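Local coordinates for major royal jelly protein 1 (Apis mellifera, PDB 5YYL), which is the most abundant protein of royal jelly, probably feeds developing larvae as a rich source of amino acids, and binds the sterol 24-methylenecholesterol, at residues L31-E36 / N399-N404; Q352-M357 / I378-N383; F231-K236 / T248-I253. All blocks are in the same frame, centred on the assembly; numbering follows the deposited sequence.

Contact 1. Residues L31-E36 / N399-N404; sequences LPILHE and NFRIMN
Residues 31-36 run antiparallel to the strand that starts at Phe400, and the register slips by one residue at a classic beta bulge, where Leu34 and His35 both face Ile402. The carbonyl O of Ile402 is therefore gripped twice, by Leu34 N at 2.8 Å, nearly along the C=O axis, and by His35 N at 3.3 Å on a lone pair in the carbonyl plane. His35 O receives Ile402 N in return, an almost straight bond (170° at the hydrogen), and Pro32 O accepts Asn404 N beyond the bulge. Proline suits that place, since it needs only its carbonyl. On the face of Ile33, Glu36, Arg401 and Met403, the Ile33 CG1 branch crosses Met403 CG obliquely at 3.9 Å, while Met403 CB rests against Leu31 CB. Farther along this face, Glu36 and Arg401 run side by side in the same direction. Their salt bridge is long, 3.8 Å from Glu36 OE2 to Arg401 NE, and the carboxylate and guanidinium planes stand 77° apart, so no flat two-pronged pairing forms. Leu34 CD2 meets Ile402 CG2 obliquely at 4.1 Å; Ile402 also packs on Ile69 of strand 65-72, and Leu34 on Leu379. An N-terminal strand hydrogen-bonded to strand 400-406 near the C-terminus is the "Velcro" closure of a beta-propeller, completing a blade from both ends of the chain.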
loop_
_atom_site.group_PDB
_atom_site.type_symbol
_atom_site.label_atom_id
_atom_site.label_comp_id
_atom_site.label_asym_id
_atom_site.label_seq_id
_atom_site.Cartn_x
_atom_site.Cartn_y
_atom_site.Cartn_z
ATOM N N LEU A 31 -17.466 27.021 -15.675
ATOM C CA LEU A 31 -17.124 26.084 -14.628
ATOM C C LEU A 31 -17.295 24.661 -15.146
ATOM O O LEU A 31 -18.258 24.376 -15.851
ATOM C CB LEU A 31 -18.036 26.322 -13.436
ATOM C CG LEU A 31 -17.584 27.356 -12.422
ATOM C CD1 LEU A 31 -17.035 28.612 -13.067
ATOM C CD2 LEU A 31 -18.735 27.673 -11.491
ATOM N N PRO A 32 -16.364 23.757 -14.799
ATOM C CA PRO A 32 -16.525 22.385 -15.259
ATOM C C PRO A 32 -17.878 21.736 -14.917
ATOM O O PRO A 32 -18.357 21.769 -13.779
ATOM C CB PRO A 32 -15.402 21.623 -14.541
ATOM C CG PRO A 32 -14.940 22.508 -13.471
ATOM C CD PRO A 32 -15.156 23.903 -13.972
ATOM N N ILE A 33 -18.457 21.134 -15.940
ATOM C CA ILE A 33 -19.704 20.411 -15.835
ATOM C C ILE A 33 -19.485 19.078 -15.151
ATOM O O ILE A 33 -18.561 18.358 -15.473
ATOM C CB ILE A 33 -20.337 20.241 -17.223
ATOM C CG1 ILE A 33 -21.016 21.562 -17.623
ATOM C CG2 ILE A 33 -21.331 19.108 -17.211
ATOM C CD1 ILE A 33 -20.926 21.912 -19.099
ATOM N N LEU A 34 -20.365 18.794 -14.199
ATOM C CA LEU A 34 -20.432 17.537 -13.474
ATOM C C LEU A 34 -21.520 16.647 -14.091
ATOM O O LEU A 34 -21.333 15.443 -14.206
ATOM C CB LEU A 34 -20.746 17.837 -12.016
ATOM C CG LEU A 34 -20.628 16.725 -10.996
ATOM C CD1 LEU A 34 -19.205 16.247 -10.864
ATOM C CD2 LEU A 34 -21.147 17.157 -9.643
ATOM N N HIS A 35 -22.663 17.239 -14.453
ATOM C CA HIS A 35 -23.761 16.532 -15.130
ATOM C C HIS A 35 -24.499 17.486 -16.040
ATOM O O HIS A 35 -24.701 18.649 -15.701
ATOM C CB HIS A 35 -24.760 15.950 -14.134
ATOM C CG HIS A 35 -24.173 14.920 -13.225
ATOM N ND1 HIS A 35 -23.742 13.691 -13.672
ATOM C CD2 HIS A 35 -23.922 14.946 -11.896
ATOM C CE1 HIS A 35 -23.264 12.999 -12.652
ATOM N NE2 HIS A 35 -23.361 13.739 -11.562
ATOM N N GLU A 36 -24.900 16.973 -17.199
ATOM C CA GLU A 36 -25.649 17.728 -18.188
ATOM C C GLU A 36 -26.907 16.978 -18.532
ATOM O O GLU A 36 -26.970 15.756 -18.402
ATOM C CB GLU A 36 -24.833 17.878 -19.456
ATOM C CG GLU A 36 -24.114 19.199 -19.570
ATOM C CD GLU A 36 -23.203 19.269 -20.790
ATOM O OE1 GLU A 36 -22.950 18.224 -21.427
ATOM O OE2 GLU A 36 -22.711 20.379 -21.094
ATOM N N ASN A 399 -29.730 21.829 -21.736
ATOM C CA ASN A 399 -30.592 22.791 -21.062
ATOM C C ASN A 399 -30.320 22.961 -19.575
ATOM O O ASN A 399 -30.414 24.074 -19.061
ATOM C CB ASN A 399 -32.045 22.386 -21.283
ATOM C CG ASN A 399 -32.432 22.419 -22.744
ATOM O OD1 ASN A 399 -32.121 23.382 -23.462
ATOM N ND2 ASN A 399 -33.102 21.363 -23.198
ATOM N N PHE A 400 -29.986 21.867 -18.897
ATOM C CA PHE A 400 -29.828 21.850 -17.470
ATOM C C PHE A 400 -28.450 21.317 -17.134
ATOM O O PHE A 400 -28.056 20.259 -17.623
ATOM C CB PHE A 400 -30.923 20.963 -16.870
ATOM C CG PHE A 400 -32.283 21.210 -17.464
ATOM C CD1 PHE A 400 -33.024 22.312 -17.087
ATOM C CD2 PHE A 400 -32.809 20.352 -18.420
ATOM C CE1 PHE A 400 -34.267 22.555 -17.651
ATOM C CE2 PHE A 400 -34.061 20.588 -18.981
ATOM C CZ PHE A 400 -34.796 21.682 -18.586
ATOM N N ARG A 401 -27.716 22.048 -16.294
ATOM C CA ARG A 401 -26.315 21.747 -15.998
ATOM C C ARG A 401 -26.030 21.821 -14.518
ATOM O O ARG A 401 -26.465 22.744 -13.859
ATOM C CB ARG A 401 -25.426 22.759 -16.699
ATOM C CG ARG A 401 -25.581 22.805 -18.209
ATOM C CD ARG A 401 -24.535 23.725 -18.795
ATOM N NE ARG A 401 -24.460 23.636 -20.245
ATOM C CZ ARG A 401 -25.350 24.143 -21.091
ATOM N NH1 ARG A 401 -26.444 24.777 -20.651
ATOM N NH2 ARG A 401 -25.150 23.994 -22.397
ATOM N N ILE A 402 -25.297 20.848 -13.995
ATOM C CA ILE A 402 -24.701 20.973 -12.668
ATOM C C ILE A 402 -23.214 21.209 -12.885
ATOM O O ILE A 402 -22.505 20.317 -13.318
ATOM C CB ILE A 402 -24.912 19.723 -11.808
ATOM C CG1 ILE A 402 -26.409 19.534 -11.522
ATOM C CG2 ILE A 402 -24.100 19.836 -10.518
ATOM C CD1 ILE A 402 -26.755 18.259 -10.758
ATOM N N MET A 403 -22.760 22.423 -12.612
ATOM C CA MET A 403 -21.353 22.755 -12.694
ATOM C C MET A 403 -20.759 22.731 -11.291
ATOM O O MET A 403 -21.475 22.573 -10.299
ATOM C CB MET A 403 -21.156 24.107 -13.343
ATOM C CG MET A 403 -21.662 24.150 -14.773
ATOM S SD MET A 403 -21.834 25.850 -15.337
ATOM C CE MET A 403 -23.593 25.988 -15.078
ATOM N N ASN A 404 -19.432 22.795 -11.226
ATOM C CA ASN A 404 -18.738 22.863 -9.949
ATOM C C ASN A 404 -17.371 23.479 -10.103
ATOM O O ASN A 404 -16.908 23.696 -11.218
ATOM C CB ASN A 404 -18.680 21.489 -9.223
ATOM C CG ASN A 404 -17.805 20.471 -9.930
ATOM O OD1 ASN A 404 -17.502 20.598 -11.132
ATOM N ND2 ASN A 404 -17.375 19.445 -9.183
#

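Contact 2. Residues Q352-M357 / I378-N383; sequences QMIASM and ILVLSN
Gln352 leads into the first strand of a beta hairpin, 353-361 with 373-383, which forms part of a beta-propeller blade; its buried amide turns away and is bonded through NE2 to Asp348 O. Next, Met353 N donates to Asn383 O at 3.3 Å, from 30° above the carbonyl plane. The two side chains run side by side, Met353 CB 3.7 Å from Asn383 OD1, and CG, anti to the backbone N (chi1 177°), stays near that oxygen until the bend at chi2. Ile354 turns to the other face, where its CG2 crosses Val380 CG1 obliquely at 3.7 Å; there too Ser382 sends its hydroxyl OG to Thr350 O. Ala355 and Ser356 form a classic beta bulge, both facing Leu381, whose carbonyl O takes weak bonds from Ala355 N and Ser356 N. Alanine fits this bulge position, which points at the neighbouring strand, because its single small CB meets Asn383 ND2 at 3.2 Å and Leu381 CD2 at 4.2 Å. The ladder tightens again at Ser356 O, which accepts Leu381 N at 2.9 Å, and the small Ser356 CB packs on Leu381 CB. Met357 returns to the face of Ile354. Unbranched and extended beyond CG, it runs beside Val380, in the same direction, with Ile378 CD1 touching its sulphur, and its terminal methyl reaches both valine branches: Met357 CE lies 3.4 Å from Val380 CG2 and 3.6 Å from Val380 CG1.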
loop_
_atom_site.group_PDB
_atom_site.type_symbol
_atom_site.label_atom_id
_atom_site.label_comp_id
_atom_site.label_asym_id
_atom_site.label_seq_id
_atom_site.Cartn_x
_atom_site.Cartn_y
_atom_site.Cartn_z
ATOM N N GLN A 352 -27.324 30.626 -17.626
ATOM C CA GLN A 352 -28.442 31.507 -17.962
ATOM C C GLN A 352 -29.390 31.829 -16.780
ATOM O O GLN A 352 -29.748 32.993 -16.589
ATOM C CB GLN A 352 -29.182 31.006 -19.200
ATOM C CG GLN A 352 -28.311 31.021 -20.447
ATOM C CD GLN A 352 -29.087 30.927 -21.753
ATOM O OE1 GLN A 352 -30.315 30.908 -21.761
ATOM N NE2 GLN A 352 -28.366 30.901 -22.872
ATOM N N MET A 353 -29.796 30.837 -15.989
ATOM C CA MET A 353 -30.422 31.115 -14.703
ATOM C C MET A 353 -29.859 30.205 -13.617
ATOM O O MET A 353 -30.176 29.017 -13.547
ATOM C CB MET A 353 -31.941 30.983 -14.780
ATOM C CG MET A 353 -32.646 31.196 -13.426
ATOM S SD MET A 353 -32.609 32.881 -12.685
ATOM C CE MET A 353 -33.606 32.606 -11.215
ATOM N N ILE A 354 -29.046 30.771 -12.744
ATOM C CA ILE A 354 -28.505 30.010 -11.634
ATOM C C ILE A 354 -29.640 29.790 -10.619
ATOM O O ILE A 354 -29.913 30.634 -9.773
ATOM C CB ILE A 354 -27.265 30.693 -11.024
ATOM C CG1 ILE A 354 -26.152 30.729 -12.065
ATOM C CG2 ILE A 354 -26.781 29.957 -9.785
ATOM C CD1 ILE A 354 -24.974 31.599 -11.676
ATOM N N ALA A 355 -30.318 28.653 -10.744
ATOM C CA ALA A 355 -31.437 28.333 -9.870
ATOM C C ALA A 355 -31.003 27.816 -8.520
ATOM O O ALA A 355 -31.797 27.830 -7.578
ATOM C CB ALA A 355 -32.327 27.302 -10.531
ATOM N N SER A 356 -29.774 27.303 -8.412
ATOM C CA SER A 356 -29.316 26.812 -7.116
ATOM C C SER A 356 -27.826 26.752 -6.964
ATOM O O SER A 356 -27.125 26.586 -7.941
ATOM C CB SER A 356 -29.896 25.434 -6.827
ATOM O OG SER A 356 -29.993 25.272 -5.432
ATOM N N MET A 357 -27.359 26.916 -5.730
ATOM C CA MET A 357 -25.953 26.786 -5.377
ATOM C C MET A 357 -25.782 26.196 -3.993
ATOM O O MET A 357 -26.552 26.508 -3.084
ATOM C CB MET A 357 -25.277 28.141 -5.416
ATOM C CG MET A 357 -25.090 28.632 -6.820
ATOM S SD MET A 357 -24.272 30.234 -6.844
ATOM C CE MET A 357 -23.523 29.977 -8.445
ATOM N N ILE A 378 -17.926 24.479 -4.846
ATOM C CA ILE A 378 -19.273 24.972 -5.100
ATOM C C ILE A 378 -19.952 24.149 -6.188
ATOM O O ILE A 378 -19.311 23.809 -7.172
ATOM C CB ILE A 378 -19.238 26.467 -5.494
ATOM C CG1 ILE A 378 -20.615 27.102 -5.372
ATOM C CG2 ILE A 378 -18.688 26.679 -6.914
ATOM C CD1 ILE A 378 -20.577 28.599 -5.562
ATOM N N LEU A 379 -21.230 23.817 -5.980
ATOM C CA LEU A 379 -22.075 23.151 -6.972
ATOM C C LEU A 379 -23.113 24.151 -7.467
ATOM O O LEU A 379 -23.782 24.792 -6.672
ATOM C CB LEU A 379 -22.809 21.974 -6.319
ATOM C CG LEU A 379 -21.970 20.857 -5.690
ATOM C CD1 LEU A 379 -22.820 19.974 -4.799
ATOM C CD2 LEU A 379 -21.272 20.063 -6.776
ATOM N N VAL A 380 -23.281 24.258 -8.774
ATOM C CA VAL A 380 -24.174 25.253 -9.372
ATOM C C VAL A 380 -25.174 24.582 -10.320
ATOM O O VAL A 380 -24.768 23.950 -11.286
ATOM C CB VAL A 380 -23.364 26.293 -10.163
ATOM C CG1 VAL A 380 -24.278 27.364 -10.731
ATOM C CG2 VAL A 380 -22.293 26.903 -9.278
ATOM N N LEU A 381 -26.473 24.706 -10.032
ATOM C CA LEU A 381 -27.530 24.308 -10.968
ATOM C C LEU A 381 -27.854 25.505 -11.808
ATOM O O LEU A 381 -28.220 26.556 -11.289
ATOM C CB LEU A 381 -28.821 23.852 -10.272
ATOM C CG LEU A 381 -29.996 23.549 -11.219
ATOM C CD1 LEU A 381 -29.664 22.394 -12.148
ATOM C CD2 LEU A 381 -31.256 23.230 -10.439
ATOM N N SER A 382 -27.723 25.331 -13.111
ATOM C CA SER A 382 -27.993 26.365 -14.056
ATOM C C SER A 382 -28.906 25.772 -15.116
ATOM O O SER A 382 -28.464 25.257 -16.151
ATOM C CB SER A 382 -26.677 26.816 -14.628
ATOM O OG SER A 382 -26.868 27.461 -15.843
ATOM N N ASN A 383 -30.201 25.782 -14.803
ATOM C CA ASN A 383 -31.256 25.593 -15.790
ATOM C C ASN A 383 -31.360 26.829 -16.689
ATOM O O ASN A 383 -30.485 27.708 -16.657
ATOM C CB ASN A 383 -32.591 25.218 -15.124
ATOM C CG ASN A 383 -33.122 26.267 -14.153
ATOM O OD1 ASN A 383 -33.066 27.486 -14.391
ATOM N ND2 ASN A 383 -33.683 25.780 -13.045
#

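Contact 3. Residues F231-K236 / T248-I253; sequences FDYDPK and TAQDGI
One backbone bond, Ile253 N to Phe231 O at 3.2 Å, joins two loops at the start of strand 253-258, the first strand of a four-stranded propeller blade. The N-H arrives from 36° above the carbonyl plane, so the link is not an ideal lone-pair bond. Beside it the two side chains lie parallel and point the same way. With CG1 anti to its backbone N (chi1 -172°), Ile253 brings CD1 over one face of the Phe231 ring, 4.0 Å from the centroid, in a CH-pi contact offset toward the rim. Gly252, carrying no side chain, lets the chains come close here, its CA 3.6 Å from Phe231 O; a CB would point across and run into that oxygen. Farther along, Tyr233 CB touches Asp251 O, and the ring lies alongside Gln250, whose CB sits over one ring face in a second CH-pi contact. A long, flexible glutamine suits this exposed spot, its extended chain following the ring towards the hydroxyl while the amide plane stays tilted 43° from it. In the next shell, the rings of Tyr267 and Tyr295 meet Phe231 at steep angles, and Glu211 OE1 accepts Tyr233 N. Gln250 centres an inverse gamma turn, closed by a weak bond from Asp251 N to Ala249 O. On the other loop an Asx turn shapes the backbone after Tyr233, with Lys236 N donating to Asp234 OD1 at 3.1 Å.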
loop_
_atom_site.group_PDB
_atom_site.type_symbol
_atom_site.label_atom_id
_atom_site.label_comp_id
_atom_site.label_asym_id
_atom_site.label_seq_id
_atom_site.Cartn_x
_atom_site.Cartn_y
_atom_site.Cartn_z
ATOM N N PHE A 231 -38.540 42.624 2.011
ATOM C CA PHE A 231 -39.155 41.409 1.424
ATOM C C PHE A 231 -40.057 41.667 0.204
ATOM O O PHE A 231 -40.491 40.702 -0.444
ATOM C CB PHE A 231 -39.996 40.640 2.461
ATOM C CG PHE A 231 -39.265 40.243 3.703
ATOM C CD1 PHE A 231 -37.888 40.402 3.864
ATOM C CD2 PHE A 231 -39.986 39.670 4.726
ATOM C CE1 PHE A 231 -37.267 40.028 5.047
ATOM C CE2 PHE A 231 -39.376 39.293 5.908
ATOM C CZ PHE A 231 -38.013 39.471 6.075
ATOM N N ASP A 232 -40.364 42.926 -0.093
ATOM C CA ASP A 232 -41.330 43.258 -1.145
ATOM C C ASP A 232 -40.646 43.376 -2.497
ATOM O O ASP A 232 -39.467 43.731 -2.574
ATOM C CB ASP A 232 -42.065 44.571 -0.838
ATOM C CG ASP A 232 -42.975 44.481 0.382
ATOM O OD1 ASP A 232 -43.273 45.569 0.949
ATOM O OD2 ASP A 232 -43.407 43.359 0.759
ATOM N N TYR A 233 -41.406 43.093 -3.560
ATOM C CA TYR A 233 -40.895 43.184 -4.924
ATOM C C TYR A 233 -40.822 44.646 -5.349
ATOM O O TYR A 233 -41.630 45.462 -4.905
ATOM C CB TYR A 233 -41.751 42.355 -5.902
ATOM C CG TYR A 233 -42.910 43.057 -6.588
ATOM C CD1 TYR A 233 -42.741 43.661 -7.831
ATOM C CD2 TYR A 233 -44.179 43.090 -6.013
ATOM C CE1 TYR A 233 -43.792 44.298 -8.476
ATOM C CE2 TYR A 233 -45.248 43.717 -6.656
ATOM C CZ TYR A 233 -45.041 44.324 -7.890
ATOM O OH TYR A 233 -46.059 44.957 -8.563
ATOM N N ASP A 234 -39.844 44.973 -6.197
ATOM C CA ASP A 234 -39.698 46.311 -6.734
ATOM C C ASP A 234 -40.159 46.287 -8.190
ATOM O O ASP A 234 -39.597 45.538 -8.992
ATOM C CB ASP A 234 -38.241 46.742 -6.632
ATOM C CG ASP A 234 -38.041 48.217 -6.895
ATOM O OD1 ASP A 234 -38.924 48.853 -7.519
ATOM O OD2 ASP A 234 -36.980 48.742 -6.484
ATOM N N PRO A 235 -41.180 47.100 -8.545
ATOM C CA PRO A 235 -41.659 47.135 -9.943
ATOM C C PRO A 235 -40.609 47.600 -10.960
ATOM O O PRO A 235 -40.633 47.167 -12.120
ATOM C CB PRO A 235 -42.834 48.125 -9.894
ATOM C CG PRO A 235 -43.240 48.183 -8.455
ATOM C CD PRO A 235 -41.980 47.986 -7.677
ATOM N N LYS A 236 -39.718 48.483 -10.506
ATOM C CA LYS A 236 -38.568 48.986 -11.276
ATOM C C LYS A 236 -37.716 47.881 -11.935
ATOM O O LYS A 236 -37.334 48.027 -13.091
ATOM C CB LYS A 236 -37.690 49.845 -10.348
ATOM C CG LYS A 236 -36.906 50.980 -10.978
ATOM C CD LYS A 236 -36.317 51.881 -9.880
ATOM C CE LYS A 236 -37.375 52.736 -9.171
ATOM N N THR A 248 -40.934 38.734 -17.336
ATOM C CA THR A 248 -41.287 39.644 -16.238
ATOM C C THR A 248 -41.659 38.822 -14.997
ATOM O O THR A 248 -42.331 37.792 -15.121
ATOM C CB THR A 248 -42.422 40.613 -16.686
ATOM O OG1 THR A 248 -42.360 41.830 -15.933
ATOM C CG2 THR A 248 -43.822 39.992 -16.578
ATOM N N ALA A 249 -41.214 39.259 -13.815
ATOM C CA ALA A 249 -41.445 38.495 -12.567
ATOM C C ALA A 249 -41.764 39.393 -11.373
ATOM O O ALA A 249 -40.869 40.017 -10.822
ATOM C CB ALA A 249 -40.235 37.617 -12.258
ATOM N N GLN A 250 -43.035 39.436 -10.971
ATOM C CA GLN A 250 -43.455 40.189 -9.777
ATOM C C GLN A 250 -43.339 39.295 -8.541
ATOM O O GLN A 250 -44.347 38.854 -7.985
ATOM C CB GLN A 250 -44.893 40.700 -9.925
ATOM C CG GLN A 250 -45.126 41.620 -11.112
ATOM C CD GLN A 250 -46.551 42.159 -11.162
ATOM O OE1 GLN A 250 -47.523 41.460 -10.821
ATOM N NE2 GLN A 250 -46.682 43.414 -11.593
ATOM N N ASP A 251 -42.101 39.022 -8.131
ATOM C CA ASP A 251 -41.800 38.161 -6.988
ATOM C C ASP A 251 -40.849 38.881 -6.030
ATOM O O ASP A 251 -39.987 39.657 -6.458
ATOM C CB ASP A 251 -41.170 36.835 -7.447
ATOM C CG ASP A 251 -42.100 36.004 -8.311
ATOM O OD1 ASP A 251 -43.162 35.584 -7.818
ATOM O OD2 ASP A 251 -41.756 35.749 -9.482
ATOM N N GLY A 252 -41.029 38.611 -4.735
ATOM C CA GLY A 252 -40.214 39.190 -3.655
ATOM C C GLY A 252 -39.164 38.243 -3.103
ATOM O O GLY A 252 -38.473 37.565 -3.868
ATOM N N ILE A 253 -39.048 38.196 -1.776
ATOM C CA ILE A 253 -37.967 37.457 -1.085
ATOM C C ILE A 253 -37.763 36.029 -1.580
ATOM O O ILE A 253 -38.623 35.169 -1.454
ATOM C CB ILE A 253 -38.137 37.472 0.457
ATOM C CG1 ILE A 253 -36.917 36.867 1.142
ATOM C CG2 ILE A 253 -39.427 36.799 0.908
ATOM C CD1 ILE A 253 -36.918 37.063 2.640
#

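Contacts 1 and 2 belong to one sheet and lie side by side, centres about 9 Å apart: strand 400-406 pairs with 31-36 on one edge and with strand 373-383 on the other. Contact 2, the buried one, combines apolar packing with uncharged polar side chains, while contact 1 is only partly buried and adds a charged pair. Both contain a bulge in which one carbonyl takes two N-H groups. Contact 3, partly buried, with Gln250 exposed but Phe231 and Ile253 buried, stands apart in another blade, its centre about 20 Å from that of contact 2; there loops replace strands, aromatic faces replace ladders, and a single hydrogen bond crosses. Contact 1 encloses both others along the chain.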